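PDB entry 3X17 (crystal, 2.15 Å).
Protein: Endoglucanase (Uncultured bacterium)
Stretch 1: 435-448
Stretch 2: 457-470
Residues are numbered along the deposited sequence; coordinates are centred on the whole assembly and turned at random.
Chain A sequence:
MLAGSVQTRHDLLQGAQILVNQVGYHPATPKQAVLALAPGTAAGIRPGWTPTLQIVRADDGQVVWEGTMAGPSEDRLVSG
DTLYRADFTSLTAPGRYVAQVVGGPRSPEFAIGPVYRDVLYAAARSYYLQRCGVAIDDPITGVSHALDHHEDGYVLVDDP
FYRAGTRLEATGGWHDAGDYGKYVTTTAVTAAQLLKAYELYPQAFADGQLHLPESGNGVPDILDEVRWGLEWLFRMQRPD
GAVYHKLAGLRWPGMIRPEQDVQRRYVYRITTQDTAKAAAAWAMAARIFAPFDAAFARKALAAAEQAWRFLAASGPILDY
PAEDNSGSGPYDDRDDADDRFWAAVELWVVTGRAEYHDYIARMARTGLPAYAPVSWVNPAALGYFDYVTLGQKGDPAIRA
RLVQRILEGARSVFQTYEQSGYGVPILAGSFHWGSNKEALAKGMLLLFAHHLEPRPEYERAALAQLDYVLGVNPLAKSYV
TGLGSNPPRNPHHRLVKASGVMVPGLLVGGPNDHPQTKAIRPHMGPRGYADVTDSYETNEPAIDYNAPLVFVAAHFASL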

# COMPACT_ATOMS: atom_id res chain seq x y z
N SER A 435 -2.45 -3.67 9.12
CA SER A 435 -1.91 -5.00 8.89
C SER A 435 -1.95 -5.45 7.42
O SER A 435 -1.02 -6.09 6.95
N ASN A 436 -3.01 -5.12 6.70
CA ASN A 436 -3.04 -5.41 5.28
C ASN A 436 -1.89 -4.78 4.51
O ASN A 436 -1.25 -5.41 3.67
N LYS A 437 -1.60 -3.53 4.82
CA LYS A 437 -0.52 -2.83 4.15
C LYS A 437 0.82 -3.51 4.45
O LYS A 437 1.66 -3.73 3.55
N GLU A 438 1.01 -3.84 5.71
CA GLU A 438 2.20 -4.55 6.19
C GLU A 438 2.41 -5.91 5.49
O GLU A 438 3.53 -6.25 5.09
N ALA A 439 1.31 -6.64 5.27
CA ALA A 439 1.36 -7.89 4.48
C ALA A 439 1.91 -7.60 3.10
O ALA A 439 2.79 -8.31 2.60
N LEU A 440 1.31 -6.62 2.43
CA LEU A 440 1.67 -6.37 1.05
C LEU A 440 3.08 -5.80 0.95
O LEU A 440 3.82 -6.11 0.01
N ALA A 441 3.45 -4.96 1.92
CA ALA A 441 4.80 -4.39 1.98
C ALA A 441 5.84 -5.50 2.19
O ALA A 441 6.96 -5.39 1.70
N LYS A 442 5.49 -6.52 2.97
CA LYS A 442 6.33 -7.71 3.10
C LYS A 442 6.37 -8.54 1.82
O LYS A 442 7.40 -9.13 1.50
N GLY A 443 5.26 -8.56 1.10
CA GLY A 443 5.23 -9.06 -0.26
C GLY A 443 6.26 -8.36 -1.13
O GLY A 443 6.99 -9.00 -1.90
N MET A 444 6.31 -7.05 -0.99
CA MET A 444 7.30 -6.22 -1.68
C MET A 444 8.75 -6.61 -1.33
O MET A 444 9.56 -6.69 -2.21
N LEU A 445 9.06 -6.89 -0.07
CA LEU A 445 10.43 -7.33 0.24
C LEU A 445 10.77 -8.69 -0.37
O LEU A 445 11.90 -8.88 -0.85
N LEU A 446 9.81 -9.61 -0.42
CA LEU A 446 9.98 -10.87 -1.15
C LEU A 446 10.29 -10.61 -2.63
O LEU A 446 11.26 -11.15 -3.16
N LEU A 447 9.55 -9.70 -3.25
CA LEU A 447 9.79 -9.38 -4.62
C LEU A 447 11.12 -8.68 -4.84
O LEU A 447 11.71 -8.80 -5.91
N PHE A 448 11.59 -7.88 -3.88
CA PHE A 448 12.90 -7.24 -4.05
C PHE A 448 14.00 -8.33 -4.14
O PHE A 448 14.89 -8.25 -4.98
N GLU A 457 9.58 -19.61 -4.91
CA GLU A 457 8.82 -19.60 -3.69
C GLU A 457 8.58 -18.19 -3.18
O GLU A 457 7.63 -17.95 -2.53
N TYR A 458 9.45 -17.26 -3.49
CA TYR A 458 9.26 -15.90 -2.99
C TYR A 458 8.11 -15.26 -3.76
O TYR A 458 7.20 -14.67 -3.18
N GLU A 459 8.08 -15.50 -5.07
CA GLU A 459 7.02 -14.98 -5.91
C GLU A 459 5.66 -15.58 -5.54
O GLU A 459 4.63 -14.88 -5.49
N ARG A 460 5.68 -16.86 -5.18
CA ARG A 460 4.47 -17.48 -4.66
C ARG A 460 4.03 -16.80 -3.35
O ARG A 460 2.85 -16.51 -3.17
N ALA A 461 4.98 -16.58 -2.45
CA ALA A 461 4.67 -15.98 -1.16
C ALA A 461 4.13 -14.56 -1.34
O ALA A 461 3.27 -14.14 -0.59
N ALA A 462 4.66 -13.81 -2.31
CA ALA A 462 4.15 -12.49 -2.62
C ALA A 462 2.73 -12.59 -3.17
O ALA A 462 1.83 -11.83 -2.76
N LEU A 463 2.51 -13.50 -4.10
CA LEU A 463 1.16 -13.67 -4.66
C LEU A 463 0.16 -13.95 -3.54
O LEU A 463 -0.98 -13.47 -3.57
N ALA A 464 0.61 -14.72 -2.56
CA ALA A 464 -0.24 -15.11 -1.44
C ALA A 464 -0.74 -13.88 -0.65
O ALA A 464 -1.73 -13.98 0.11
N GLN A 465 -0.06 -12.75 -0.80
CA GLN A 465 -0.51 -11.52 -0.11
C GLN A 465 -1.67 -10.84 -0.85
O GLN A 465 -2.62 -10.34 -0.22
N LEU A 466 -1.62 -10.89 -2.18
CA LEU A 466 -2.80 -10.58 -2.97
C LEU A 466 -3.97 -11.54 -2.70
O LEU A 466 -5.09 -11.07 -2.49
N ASP A 467 -3.74 -12.85 -2.72
CA ASP A 467 -4.84 -13.79 -2.42
C ASP A 467 -5.47 -13.47 -1.07
O ASP A 467 -6.68 -13.60 -0.90
N TYR A 468 -4.62 -13.14 -0.10
CA TYR A 468 -5.06 -12.93 1.26
C TYR A 468 -5.96 -11.69 1.40
O TYR A 468 -7.05 -11.78 1.98
N VAL A 469 -5.56 -10.58 0.78
CA VAL A 469 -6.37 -9.37 0.89
C VAL A 469 -7.60 -9.46 -0.01
O VAL A 469 -8.49 -8.60 0.08
N LEU A 470 -7.64 -10.48 -0.86
CA LEU A 470 -8.75 -10.61 -1.78
C LEU A 470 -9.62 -11.81 -1.49
O LEU A 470 -10.40 -12.24 -2.34

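The two helices run nearly antiparallel, at 161° between their N-to-C directions, and their axes approach to 8.4 Å. Small residues lie where the backbones come closest: Gly443 has its CA 4.3 Å from the CA of Ala462, and its carbonyl O lies 3.8 Å from Ala462 CB.

Leu446 contributes the largest area. Its CB points toward the second helix, and the m,t rotamer (chi1 -64°, chi2 161°) brings CD1 to 3.5 Å from Ala461 CB, while CD2 sits over one face of the Tyr458 ring, 4.2 Å from its centroid, in a CH-pi contact. The CA-to-CB bond of Tyr458 (chi1 m) is also directed toward the first helix. Leu447 starts sideways, but its m,t side chain turns inward and places CG 3.8 Å from Ala462 CB, so that Ala462 is covered by both leucines.

Toward the other end of the contact, Leu440 and Gln465 cover the most surface. Leu440 leaves its helix sideways, yet its m,t conformation carries CD2 to 4.0 Å from Gln465 CB and 4.1 Å from Leu466 CD2, while CD1 reaches Val469 CG1 at 4.3 Å. The CA-to-CB bond of Gln465 is directed toward the first helix, and the side chain folds back with chi1 and chi2 both m. Its aliphatic CG packs 3.5 Å from Ala439 O, and its NE2 donates to Ala461 O of its own helix at 3.0 Å. Its OE1 lies 3.5 Å from Ala439 CB and has no hydrogen-bonding partner in the model.

No direct hydrogen bond joins the helices; a water provides the polar link instead. It donates to Ser435 OG (2.6 Å) and Asn436 OD1 (2.8 Å) and lies 2.7 Å from Tyr468 OH, which the t rotamer of Tyr468 brings within reach. Asn436, chi1 m, also packs its CG 4.1 Å from Val469 CG1.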

# COMPACT_ATOMS: atom_id res chain seq x y z
CB SER A 435 -2.57 -6.03 9.81
OG SER A 435 -3.86 -6.32 9.34
CB ASN A 436 -4.37 -4.95 4.68
CG ASN A 436 -5.52 -5.86 5.08
OD1 ASN A 436 -5.31 -6.92 5.66
ND2 ASN A 436 -6.74 -5.44 4.78
CB LYS A 437 -0.51 -1.36 4.60
CG LYS A 437 0.64 -0.52 4.00
CD LYS A 437 1.87 -0.63 4.85
CE LYS A 437 1.62 -0.02 6.25
NZ LYS A 437 2.90 0.62 6.78
CB GLU A 438 2.13 -4.73 7.73
CG GLU A 438 3.28 -5.51 8.33
CD GLU A 438 3.22 -5.63 9.85
OE1 GLU A 438 2.63 -4.75 10.52
OE2 GLU A 438 3.82 -6.59 10.38
CB ALA A 439 -0.01 -8.51 4.36
CB LEU A 440 0.64 -5.46 0.38
CG LEU A 440 -0.66 -6.14 -0.07
CD1 LEU A 440 -1.72 -5.06 -0.29
CD2 LEU A 440 -0.45 -6.95 -1.37
CB ALA A 441 4.90 -3.37 3.11
CB LYS A 442 5.90 -8.59 4.28
CG LYS A 442 6.23 -8.01 5.64
CD LYS A 442 5.60 -8.87 6.78
CE LYS A 442 6.22 -8.49 8.15
NZ LYS A 442 5.70 -9.34 9.28
CB MET A 444 7.06 -4.72 -1.42
CG MET A 444 7.94 -3.79 -2.27
SD MET A 444 7.91 -2.09 -1.63
CE MET A 444 6.20 -1.65 -1.90
CB LEU A 445 10.73 -7.34 1.75
CG LEU A 445 10.43 -6.06 2.55
CD1 LEU A 445 10.67 -6.33 4.02
CD2 LEU A 445 11.22 -4.86 2.05
CB LEU A 446 8.75 -11.76 -1.05
CG LEU A 446 8.44 -12.25 0.37
CD1 LEU A 446 6.98 -12.71 0.47
CD2 LEU A 446 9.39 -13.38 0.77
CB LEU A 447 8.64 -8.58 -5.24
CG LEU A 447 7.31 -9.33 -5.39
CD1 LEU A 447 6.21 -8.38 -5.86
CD2 LEU A 447 7.44 -10.55 -6.29
CB PHE A 448 13.24 -6.31 -2.88
CG PHE A 448 12.54 -4.96 -2.93
CD1 PHE A 448 11.92 -4.50 -4.09
CD2 PHE A 448 12.54 -4.13 -1.82
CE1 PHE A 448 11.29 -3.25 -4.13
CE2 PHE A 448 11.94 -2.86 -1.85
CZ PHE A 448 11.31 -2.43 -3.01
CB GLU A 457 9.42 -20.49 -2.62
CG GLU A 457 10.67 -20.02 -1.97
CD GLU A 457 11.32 -21.09 -1.12
OE1 GLU A 457 10.79 -22.20 -1.00
OE2 GLU A 457 12.36 -20.81 -0.55
CB TYR A 458 10.53 -15.07 -3.12
CG TYR A 458 11.54 -15.30 -2.01
CD1 TYR A 458 11.28 -16.16 -0.96
CD2 TYR A 458 12.77 -14.66 -2.04
CE1 TYR A 458 12.25 -16.40 0.03
CE2 TYR A 458 13.72 -14.86 -1.05
CZ TYR A 458 13.46 -15.73 -0.02
OH TYR A 458 14.38 -15.85 0.99
CB GLU A 459 7.35 -15.26 -7.37
CG GLU A 459 6.62 -14.37 -8.35
CD GLU A 459 7.12 -14.56 -9.78
OE1 GLU A 459 8.22 -14.08 -10.10
OE2 GLU A 459 6.44 -15.24 -10.57
CB ARG A 460 4.61 -18.99 -4.46
CG ARG A 460 3.31 -19.65 -3.92
CD ARG A 460 3.47 -21.17 -3.70
NE ARG A 460 4.21 -21.47 -2.47
CZ ARG A 460 5.43 -22.02 -2.43
NH1 ARG A 460 6.05 -22.35 -3.56
NH2 ARG A 460 6.03 -22.24 -1.26
CB ALA A 461 5.88 -15.99 -0.22
CB ALA A 462 5.07 -11.78 -3.63
CB LEU A 463 1.10 -14.84 -5.66
CG LEU A 463 -0.28 -15.17 -6.24
CD1 LEU A 463 -0.87 -13.91 -6.95
CD2 LEU A 463 -0.12 -16.30 -7.26
CB ALA A 464 0.52 -16.05 -0.52
CB GLN A 465 0.64 -10.52 0.06
CG GLN A 465 1.81 -11.11 0.78
CD GLN A 465 1.37 -12.01 1.92
OE1 GLN A 465 0.52 -11.61 2.75
NE2 GLN A 465 1.92 -13.24 1.97
CB LEU A 466 -2.47 -10.52 -4.46
CG LEU A 466 -1.50 -9.43 -4.92
CD1 LEU A 466 -1.02 -9.73 -6.32
CD2 LEU A 466 -2.22 -8.08 -4.94
CB ASP A 467 -4.39 -15.27 -2.42
CG ASP A 467 -3.87 -15.75 -3.80
OD1 ASP A 467 -4.31 -15.24 -4.87
OD2 ASP A 467 -3.06 -16.71 -3.80
CB TYR A 468 -3.88 -12.84 2.22
CG TYR A 468 -4.26 -12.32 3.59
CD1 TYR A 468 -4.76 -13.18 4.57
CD2 TYR A 468 -4.02 -11.00 3.95
CE1 TYR A 468 -5.11 -12.70 5.83
CE2 TYR A 468 -4.31 -10.53 5.22
CZ TYR A 468 -4.88 -11.38 6.15
OH TYR A 468 -5.24 -10.89 7.40
CB VAL A 469 -5.61 -8.04 0.58
CG1 VAL A 469 -4.46 -7.79 1.57
CG2 VAL A 469 -5.16 -7.98 -0.87
CB LEU A 470 -8.28 -10.62 -3.25
CG LEU A 470 -7.77 -9.26 -3.75
CD1 LEU A 470 -7.11 -9.41 -5.13
CD2 LEU A 470 -8.91 -8.25 -3.85
O HOH W 1 -4.30 -8.37 7.77